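Local coordinates for protein sylvaticin (Pythium sylvaticum, PDB 2POS) that is a secreted alpha-elicitin-like protein that, like its relatives, probably binds sterols or other lipids in an internal apolar pocket, at residues A[23-33]-A[49-59]; A[13-21]-A[59-69]. All coordinates share one frame; numbering follows the deposited sequence.

Contact 1: A[23-33]-A[49-59]; sequences ALSVCQDASGW and LMCGTAECFTL
Cys-27 and Cys-56 are welded into a disulfide (SG to SG 2.0 Å) that pins helix 22-31 to the start of helix 54-64. In Cys-27 a chi1 of -179°, anti to its own N, carries SG to Cys-56, which sends its sulfur back beside the backbone N (chi1 -70°) to meet it. The Cys-27 side chain drops as a knob among Met-50, Glu-55, Cys-56 and Leu-59, and Leu-59 CD2 packs 3.9 Å from Cys-27 CB. One helical turn back, Ala-23 CB rests 3.5 Å from the carbonyl O of Glu-55, while Glu-55, bent at chi2, lays its chain across Val-26 CG1. At the other end Met-50 passes Ser-31, Met-50 CG to Ser-31 CB a tight 3.5 Å, then turns at chi3 so that SD and CE meet the six-membered ring of Trp-33 obliquely, a Met-aromatic contact with Met-50 CE 3.5 Å from Trp-33 CE3. Ser-31 OG bonds to Cys-27 O (2.8 Å) and accepts from Trp-33 N, closing an ST turn where helix 22-31 ends. Trp-33 and Met-50 also touch helix 82-92, through Leu-85 and Phe-89 respectively, and Cys-51 ties helix 44-51 to Cys-93 by a second disulfide.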
loop_
_atom_site.group_PDB
_atom_site.type_symbol
_atom_site.label_atom_id
_atom_site.label_comp_id
_atom_site.label_asym_id
_atom_site.label_seq_id
_atom_site.Cartn_x
_atom_site.Cartn_y
_atom_site.Cartn_z
ATOM N N ALA A 23 6.423 -5.917 -9.507
ATOM C CA ALA A 23 5.053 -5.393 -9.507
ATOM C C ALA A 23 4.987 -4.017 -8.850
ATOM O O ALA A 23 4.114 -3.211 -9.187
ATOM C CB ALA A 23 4.102 -6.364 -8.820
ATOM N N LEU A 24 5.907 -3.748 -7.920
ATOM C CA LEU A 24 5.944 -2.445 -7.240
ATOM C C LEU A 24 6.141 -1.315 -8.248
ATOM O O LEU A 24 5.331 -0.393 -8.315
ATOM C CB LEU A 24 7.026 -2.388 -6.149
ATOM C CG LEU A 24 7.169 -1.042 -5.419
ATOM C CD1 LEU A 24 5.977 -0.766 -4.504
ATOM C CD2 LEU A 24 8.480 -0.971 -4.633
ATOM N N SER A 25 7.217 -1.397 -9.030
ATOM C CA SER A 25 7.539 -0.379 -10.018
ATOM C C SER A 25 6.439 -0.229 -11.071
ATOM O O SER A 25 6.061 0.891 -11.421
ATOM C CB SER A 25 8.885 -0.694 -10.678
ATOM O OG SER A 25 9.146 0.184 -11.757
ATOM N N VAL A 26 5.923 -1.349 -11.574
ATOM C CA VAL A 26 4.887 -1.301 -12.612
ATOM C C VAL A 26 3.621 -0.617 -12.105
ATOM O O VAL A 26 3.050 0.230 -12.791
ATOM C CB VAL A 26 4.543 -2.698 -13.182
ATOM C CG1 VAL A 26 3.416 -2.593 -14.222
ATOM C CG2 VAL A 26 5.772 -3.338 -13.790
ATOM N N CYS A 27 3.198 -0.974 -10.893
ATOM C CA CYS A 27 1.990 -0.399 -10.310
ATOM C C CYS A 27 2.156 1.095 -10.040
ATOM O O CYS A 27 1.276 1.886 -10.388
ATOM C CB CYS A 27 1.609 -1.140 -9.027
ATOM S SG CYS A 27 0.100 -0.524 -8.242
ATOM N N GLN A 28 3.288 1.475 -9.447
ATOM C CA GLN A 28 3.564 2.873 -9.119
ATOM C C GLN A 28 3.660 3.735 -10.374
ATOM O O GLN A 28 3.053 4.811 -10.441
ATOM C CB GLN A 28 4.844 2.995 -8.279
ATOM C CG GLN A 28 4.709 2.393 -6.873
ATOM C CD GLN A 28 5.949 2.597 -6.021
ATOM O OE1 GLN A 28 5.864 2.643 -4.794
ATOM N NE2 GLN A 28 7.111 2.714 -6.667
ATOM N N ASP A 29 4.382 3.247 -11.380
ATOM C CA ASP A 29 4.524 3.989 -12.636
ATOM C C ASP A 29 3.210 4.119 -13.397
ATOM O O ASP A 29 2.944 5.160 -13.995
ATOM C CB ASP A 29 5.581 3.344 -13.536
ATOM C CG ASP A 29 6.996 3.495 -12.989
ATOM O OD1 ASP A 29 7.186 4.186 -11.966
ATOM O OD2 ASP A 29 7.924 2.918 -13.590
ATOM N N ALA A 30 2.387 3.071 -13.363
ATOM C CA ALA A 30 1.103 3.074 -14.066
ATOM C C ALA A 30 0.099 4.025 -13.428
ATOM O O ALA A 30 -0.666 4.693 -14.127
ATOM C CB ALA A 30 0.523 1.667 -14.133
ATOM N N SER A 31 0.108 4.087 -12.096
ATOM C CA SER A 31 -0.945 4.789 -11.364
ATOM C C SER A 31 -0.548 6.157 -10.820
ATOM O O SER A 31 -1.418 6.996 -10.582
ATOM C CB SER A 31 -1.443 3.916 -10.209
ATOM O OG SER A 31 -0.438 3.767 -9.229
ATOM N N GLY A 32 0.751 6.366 -10.600
ATOM C CA GLY A 32 1.222 7.578 -9.938
ATOM C C GLY A 32 1.129 7.508 -8.419
ATOM O O GLY A 32 1.551 8.446 -7.729
ATOM N N TRP A 33 0.547 6.420 -7.903
ATOM C CA TRP A 33 0.504 6.167 -6.455
ATOM C C TRP A 33 1.794 5.513 -5.997
ATOM O O TRP A 33 2.264 4.558 -6.618
ATOM C CB TRP A 33 -0.678 5.268 -6.082
ATOM C CG TRP A 33 -0.654 4.795 -4.653
ATOM C CD1 TRP A 33 -0.947 5.533 -3.544
ATOM C CD2 TRP A 33 -0.322 3.481 -4.182
ATOM N NE1 TRP A 33 -0.823 4.763 -2.409
ATOM C CE2 TRP A 33 -0.439 3.499 -2.773
ATOM C CE3 TRP A 33 0.061 2.293 -4.814
ATOM C CZ2 TRP A 33 -0.185 2.371 -1.984
ATOM C CZ3 TRP A 33 0.315 1.167 -4.029
ATOM C CH2 TRP A 33 0.184 1.214 -2.634
ATOM N N LEU A 49 -6.671 3.980 -11.998
ATOM C CA LEU A 49 -5.539 3.431 -12.731
ATOM C C LEU A 49 -5.070 2.099 -12.149
ATOM O O LEU A 49 -4.836 1.151 -12.887
ATOM C CB LEU A 49 -4.395 4.443 -12.773
ATOM C CG LEU A 49 -4.593 5.605 -13.756
ATOM C CD1 LEU A 49 -3.736 6.806 -13.379
ATOM C CD2 LEU A 49 -4.291 5.149 -15.181
ATOM N N MET A 50 -4.967 2.028 -10.821
ATOM C CA MET A 50 -4.549 0.797 -10.143
ATOM C C MET A 50 -5.492 -0.359 -10.451
ATOM O O MET A 50 -5.047 -1.477 -10.723
ATOM C CB MET A 50 -4.505 1.010 -8.629
ATOM C CG MET A 50 -3.368 1.888 -8.162
ATOM S SD MET A 50 -3.475 2.236 -6.399
ATOM C CE MET A 50 -2.918 0.677 -5.720
ATOM N N CYS A 51 -6.795 -0.078 -10.414
ATOM C CA CYS A 51 -7.816 -1.101 -10.620
ATOM C C CYS A 51 -7.803 -1.701 -12.030
ATOM O O CYS A 51 -8.345 -2.778 -12.239
ATOM C CB CYS A 51 -9.203 -0.555 -10.265
ATOM S SG CYS A 51 -9.375 -0.209 -8.489
ATOM N N GLY A 52 -7.190 -0.998 -12.979
ATOM C CA GLY A 52 -7.019 -1.522 -14.333
ATOM C C GLY A 52 -5.623 -2.045 -14.644
ATOM O O GLY A 52 -5.292 -2.296 -15.807
ATOM N N THR A 53 -4.807 -2.221 -13.605
ATOM C CA THR A 53 -3.422 -2.665 -13.760
ATOM C C THR A 53 -3.237 -3.978 -13.000
ATOM O O THR A 53 -3.295 -4.004 -11.765
ATOM C CB THR A 53 -2.436 -1.582 -13.252
ATOM O OG1 THR A 53 -2.698 -0.339 -13.921
ATOM C CG2 THR A 53 -0.974 -1.986 -13.485
ATOM N N ALA A 54 -3.044 -5.071 -13.737
ATOM C CA ALA A 54 -2.895 -6.391 -13.120
ATOM C C ALA A 54 -1.825 -6.389 -12.036
ATOM O O ALA A 54 -1.997 -7.001 -10.980
ATOM C CB ALA A 54 -2.577 -7.455 -14.171
ATOM N N GLU A 55 -0.729 -5.685 -12.301
ATOM C CA GLU A 55 0.413 -5.654 -11.388
ATOM C C GLU A 55 0.094 -4.995 -10.050
ATOM O O GLU A 55 0.729 -5.305 -9.038
ATOM C CB GLU A 55 1.606 -4.973 -12.047
ATOM C CG GLU A 55 2.240 -5.817 -13.160
ATOM C CD GLU A 55 1.608 -5.616 -14.535
ATOM O OE1 GLU A 55 0.589 -4.895 -14.673
ATOM O OE2 GLU A 55 2.154 -6.193 -15.499
ATOM N N CYS A 56 -0.880 -4.087 -10.041
ATOM C CA CYS A 56 -1.334 -3.504 -8.772
ATOM C C CYS A 56 -2.010 -4.543 -7.881
ATOM O O CYS A 56 -1.807 -4.551 -6.671
ATOM C CB CYS A 56 -2.233 -2.294 -9.007
ATOM S SG CYS A 56 -1.336 -0.880 -9.658
ATOM N N PHE A 57 -2.781 -5.445 -8.479
ATOM C CA PHE A 57 -3.356 -6.567 -7.727
ATOM C C PHE A 57 -2.260 -7.494 -7.207
ATOM O O PHE A 57 -2.317 -7.955 -6.069
ATOM C CB PHE A 57 -4.361 -7.339 -8.583
ATOM C CG PHE A 57 -5.602 -6.555 -8.897
ATOM C CD1 PHE A 57 -5.619 -5.647 -9.953
ATOM C CD2 PHE A 57 -6.751 -6.711 -8.126
ATOM C CE1 PHE A 57 -6.763 -4.905 -10.242
ATOM C CE2 PHE A 57 -7.906 -5.975 -8.416
ATOM C CZ PHE A 57 -7.909 -5.077 -9.471
ATOM N N THR A 58 -1.261 -7.757 -8.049
ATOM C CA THR A 58 -0.100 -8.544 -7.646
ATOM C C THR A 58 0.623 -7.876 -6.479
ATOM O O THR A 58 0.977 -8.539 -5.494
ATOM C CB THR A 58 0.870 -8.752 -8.832
ATOM O OG1 THR A 58 0.147 -9.359 -9.913
ATOM C CG2 THR A 58 2.050 -9.652 -8.438
ATOM N N LEU A 59 0.830 -6.568 -6.588
ATOM C CA LEU A 59 1.491 -5.818 -5.534
ATOM C C LEU A 59 0.706 -5.895 -4.229
ATOM O O LEU A 59 1.277 -6.170 -3.171
ATOM C CB LEU A 59 1.686 -4.353 -5.940
ATOM C CG LEU A 59 2.249 -3.451 -4.839
ATOM C CD1 LEU A 59 3.623 -3.921 -4.373
ATOM C CD2 LEU A 59 2.310 -2.003 -5.318
#

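Contact 2: A[13-21]-A[59-69]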
loop_
_atom_site.group_PDB
_atom_site.type_symbol
_atom_site.label_atom_id
_atom_site.label_comp_id
_atom_site.label_asym_id
_atom_site.label_seq_id
_atom_site.Cartn_x
_atom_site.Cartn_y
_atom_site.Cartn_z
ATOM N N PHE A 13 10.222 -2.027 8.119
ATOM C CA PHE A 13 11.166 -3.045 7.657
ATOM C C PHE A 13 10.472 -4.243 7.026
ATOM O O PHE A 13 11.052 -4.931 6.182
ATOM C CB PHE A 13 12.114 -3.491 8.776
ATOM C CG PHE A 13 12.945 -2.368 9.366
ATOM C CD1 PHE A 13 13.193 -2.329 10.736
ATOM C CD2 PHE A 13 13.493 -1.372 8.559
ATOM C CE1 PHE A 13 13.956 -1.308 11.294
ATOM C CE2 PHE A 13 14.268 -0.349 9.114
ATOM C CZ PHE A 13 14.497 -0.328 10.488
ATOM N N LYS A 14 9.216 -4.484 7.417
ATOM C CA LYS A 14 8.420 -5.552 6.807
ATOM C C LYS A 14 8.233 -5.364 5.306
ATOM O O LYS A 14 8.018 -6.339 4.587
ATOM C CB LYS A 14 7.024 -5.613 7.426
ATOM C CG LYS A 14 6.932 -6.189 8.811
ATOM C CD LYS A 14 5.450 -6.251 9.158
ATOM C CE LYS A 14 5.226 -6.659 10.581
ATOM N NZ LYS A 14 3.761 -6.625 10.857
ATOM N N LEU A 15 8.280 -4.115 4.853
ATOM C CA LEU A 15 8.035 -3.788 3.450
ATOM C C LEU A 15 9.217 -4.093 2.525
ATOM O O LEU A 15 9.083 -3.984 1.309
ATOM C CB LEU A 15 7.646 -2.312 3.316
ATOM C CG LEU A 15 6.462 -1.821 4.152
ATOM C CD1 LEU A 15 6.325 -0.312 3.977
ATOM C CD2 LEU A 15 5.182 -2.534 3.771
ATOM N N ALA A 16 10.358 -4.485 3.093
ATOM C CA ALA A 16 11.602 -4.640 2.311
ATOM C C ALA A 16 11.477 -5.522 1.058
ATOM O O ALA A 16 11.988 -5.157 -0.005
ATOM C CB ALA A 16 12.748 -5.120 3.205
ATOM N N PRO A 17 10.778 -6.669 1.161
ATOM C CA PRO A 17 10.642 -7.509 -0.046
ATOM C C PRO A 17 10.042 -6.792 -1.261
ATOM O O PRO A 17 10.304 -7.186 -2.405
ATOM C CB PRO A 17 9.704 -8.627 0.423
ATOM C CG PRO A 17 9.956 -8.726 1.871
ATOM C CD PRO A 17 10.117 -7.297 2.319
ATOM N N LEU A 18 9.243 -5.750 -1.033
ATOM C CA LEU A 18 8.596 -5.069 -2.153
ATOM C C LEU A 18 9.600 -4.457 -3.125
ATOM O O LEU A 18 9.327 -4.383 -4.319
ATOM C CB LEU A 18 7.618 -4.000 -1.669
ATOM C CG LEU A 18 6.497 -4.456 -0.733
ATOM C CD1 LEU A 18 5.667 -3.247 -0.411
ATOM C CD2 LEU A 18 5.646 -5.551 -1.376
ATOM N N ALA A 19 10.762 -4.041 -2.620
ATOM C CA ALA A 19 11.742 -3.350 -3.473
ATOM C C ALA A 19 12.338 -4.243 -4.553
ATOM O O ALA A 19 12.839 -3.750 -5.560
ATOM C CB ALA A 19 12.854 -2.726 -2.630
ATOM N N SER A 20 12.290 -5.551 -4.325
ATOM C CA SER A 20 12.795 -6.530 -5.285
ATOM C C SER A 20 11.639 -7.243 -5.996
ATOM O O SER A 20 11.835 -8.260 -6.659
ATOM C CB SER A 20 13.716 -7.533 -4.581
ATOM O OG SER A 20 13.094 -8.079 -3.436
ATOM N N ASN A 21 10.441 -6.682 -5.873
ATOM C CA ASN A 21 9.278 -7.220 -6.558
ATOM C C ASN A 21 8.922 -6.310 -7.734
ATOM O O ASN A 21 8.581 -5.150 -7.530
ATOM C CB ASN A 21 8.095 -7.351 -5.593
ATOM C CG ASN A 21 6.913 -8.083 -6.207
ATOM O OD1 ASN A 21 6.656 -7.988 -7.409
ATOM N ND2 ASN A 21 6.181 -8.821 -5.373
ATOM N N LEU A 59 0.830 -6.568 -6.588
ATOM C CA LEU A 59 1.491 -5.818 -5.534
ATOM C C LEU A 59 0.706 -5.895 -4.229
ATOM O O LEU A 59 1.277 -6.170 -3.171
ATOM C CB LEU A 59 1.686 -4.353 -5.940
ATOM C CG LEU A 59 2.249 -3.451 -4.839
ATOM C CD1 LEU A 59 3.623 -3.921 -4.373
ATOM C CD2 LEU A 59 2.310 -2.003 -5.318
ATOM N N ILE A 60 -0.598 -5.644 -4.302
ATOM C CA ILE A 60 -1.441 -5.678 -3.109
ATOM C C ILE A 60 -1.409 -7.047 -2.425
ATOM O O ILE A 60 -1.302 -7.129 -1.199
ATOM C CB ILE A 60 -2.890 -5.186 -3.427
ATOM C CG1 ILE A 60 -2.880 -3.671 -3.711
ATOM C CG2 ILE A 60 -3.887 -5.604 -2.328
ATOM C CD1 ILE A 60 -2.583 -2.745 -2.532
ATOM N N ASP A 61 -1.445 -8.117 -3.218
ATOM C CA ASP A 61 -1.324 -9.463 -2.663
ATOM C C ASP A 61 0.052 -9.687 -2.023
ATOM O O ASP A 61 0.157 -10.352 -0.986
ATOM C CB ASP A 61 -1.621 -10.528 -3.727
ATOM C CG ASP A 61 -3.092 -10.571 -4.119
ATOM O OD1 ASP A 61 -3.918 -9.914 -3.453
ATOM O OD2 ASP A 61 -3.425 -11.264 -5.102
ATOM N N ALA A 62 1.099 -9.127 -2.631
ATOM C CA ALA A 62 2.454 -9.224 -2.077
ATOM C C ALA A 62 2.578 -8.485 -0.736
ATOM O O ALA A 62 3.303 -8.932 0.159
ATOM C CB ALA A 62 3.481 -8.710 -3.075
ATOM N N ILE A 63 1.862 -7.369 -0.593
ATOM C CA ILE A 63 1.825 -6.654 0.689
ATOM C C ILE A 63 1.052 -7.460 1.735
ATOM O O ILE A 63 1.474 -7.553 2.892
ATOM C CB ILE A 63 1.253 -5.210 0.554
ATOM C CG1 ILE A 63 2.096 -4.405 -0.441
ATOM C CG2 ILE A 63 1.267 -4.507 1.908
ATOM C CD1 ILE A 63 1.435 -3.130 -0.991
ATOM N N LYS A 64 -0.072 -8.046 1.334
ATOM C CA LYS A 64 -0.828 -8.904 2.242
ATOM C C LYS A 64 0.062 -9.999 2.828
ATOM O O LYS A 64 -0.019 -10.298 4.019
ATOM C CB LYS A 64 -2.017 -9.543 1.534
ATOM C CG LYS A 64 -3.182 -8.620 1.338
ATOM C CD LYS A 64 -4.311 -9.364 0.656
ATOM C CE LYS A 64 -5.504 -8.464 0.471
ATOM N NZ LYS A 64 -6.565 -9.161 -0.298
ATOM N N ALA A 65 0.910 -10.582 1.979
ATOM C CA ALA A 65 1.813 -11.676 2.363
ATOM C C ALA A 65 2.857 -11.284 3.421
ATOM O O ALA A 65 3.445 -12.153 4.080
ATOM C CB ALA A 65 2.502 -12.248 1.114
ATOM N N LEU A 66 3.080 -9.979 3.578
ATOM C CA LEU A 66 3.987 -9.454 4.604
ATOM C C LEU A 66 3.329 -9.372 5.974
ATOM O O LEU A 66 3.979 -9.032 6.959
ATOM C CB LEU A 66 4.466 -8.052 4.232
ATOM C CG LEU A 66 4.968 -7.802 2.815
ATOM C CD1 LEU A 66 5.173 -6.311 2.644
ATOM C CD2 LEU A 66 6.248 -8.572 2.549
ATOM N N ASN A 67 2.034 -9.660 6.026
ATOM C CA ASN A 67 1.263 -9.572 7.268
ATOM C C ASN A 67 1.384 -8.222 7.974
ATOM O O ASN A 67 1.823 -8.165 9.126
ATOM C CB ASN A 67 1.623 -10.727 8.203
ATOM C CG ASN A 67 1.258 -12.062 7.611
ATOM O OD1 ASN A 67 0.154 -12.234 7.086
ATOM N ND2 ASN A 67 2.186 -13.011 7.658
ATOM N N PRO A 68 0.980 -7.133 7.291
ATOM C CA PRO A 68 1.042 -5.804 7.891
ATOM C C PRO A 68 0.105 -5.714 9.090
ATOM O O PRO A 68 -0.971 -6.317 9.076
ATOM C CB PRO A 68 0.544 -4.889 6.766
ATOM C CG PRO A 68 -0.279 -5.762 5.898
ATOM C CD PRO A 68 0.405 -7.091 5.934
ATOM N N ASN A 69 0.526 -4.977 10.114
ATOM C CA ASN A 69 -0.274 -4.799 11.318
ATOM C C ASN A 69 -1.380 -3.776 11.118
ATOM O O ASN A 69 -1.319 -2.942 10.221
ATOM C CB ASN A 69 0.621 -4.410 12.500
ATOM C CG ASN A 69 1.439 -5.578 13.014
ATOM O OD1 ASN A 69 1.103 -6.734 12.776
ATOM N ND2 ASN A 69 2.519 -5.279 13.722
#
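Between Lys-14 and Leu-66 the backbones come nearest, with CA atoms 6.3 Å apart; by Leu-18 and Ala-62 they have drawn slightly away. Residues 14-19 keep helical backbone angles without regular helical bonding, entered through a type I turn from Phe-13 to Ala-16. Opposite them helix 54-64 runs out into another type I turn, Lys-64 to Asn-67, where Asn-67 takes a positive phi and the chain leaves the helix.

Leu-66 pushes its isopropyl end toward segment 13-21: CD1 lies 3.4 Å from the carbonyl O of Lys-14 and also meets Leu-15 CD2, while Leu-66 CD2 slides past the proline ring, 3.8 Å from Pro-17 CG. Leu-18 points toward helix 54-64, CG anti to its carbonyl carbon (chi1 -57°), and both methyls abut Ile-63 CG1, each 3.8 Å from it; Leu-18 CD2 also reaches Leu-59 CD1 at 4.0 Å. Leu-15 touches Leu-36 as well, and Leu-18 and Ile-63 both touch Met-35. Asn-21 sets ND2 3.5 Å from Ala-62 CB, while its OD1 caps helix 22-31 at Ala-23 N. Lys-14, extended beyond CG, carries its ammonium past the carbonyl O of Leu-66 to Asn-67 O (NZ to O 3.0 Å); the donor stands 26° out of the carbonyl plane. The same NZ forms a salt bridge with Glu-11, whose other oxygen takes the N-H of Asn-69, so one carboxylate links both segments.

The irregular segment 13-21, between helices 10-13 and 22-31, thus packs its leucines on the last turns of helix 54-64, with Lys-14 bonded to the carbonyl of Asn-67 in the turn beyond, as part of the mainly helical elicitin fold.

Contacts 1 and 2 lie about 14 Å apart, centre to centre, and both draw on helix 54-64: its first turns, with the end of helix 44-51, serve contact 1, its later turns and the exit after it serve contact 2. Leu-59 belongs to both. Along the chain the order is 13-21, 23-33, 49-59, 59-69, so the pairing of contact 1 falls within the span bracketed by contact 2. They also touch directly, Leu-24 CD2 lying 3.5 Å from Leu-18 O. Together they pack helix 22-31 across helix 54-64, fastened covalently, and the loop before it on the later turns, held by apolar side chains and a lysine-to-carbonyl hydrogen bond, as suits a small disulfide-bonded secreted protein.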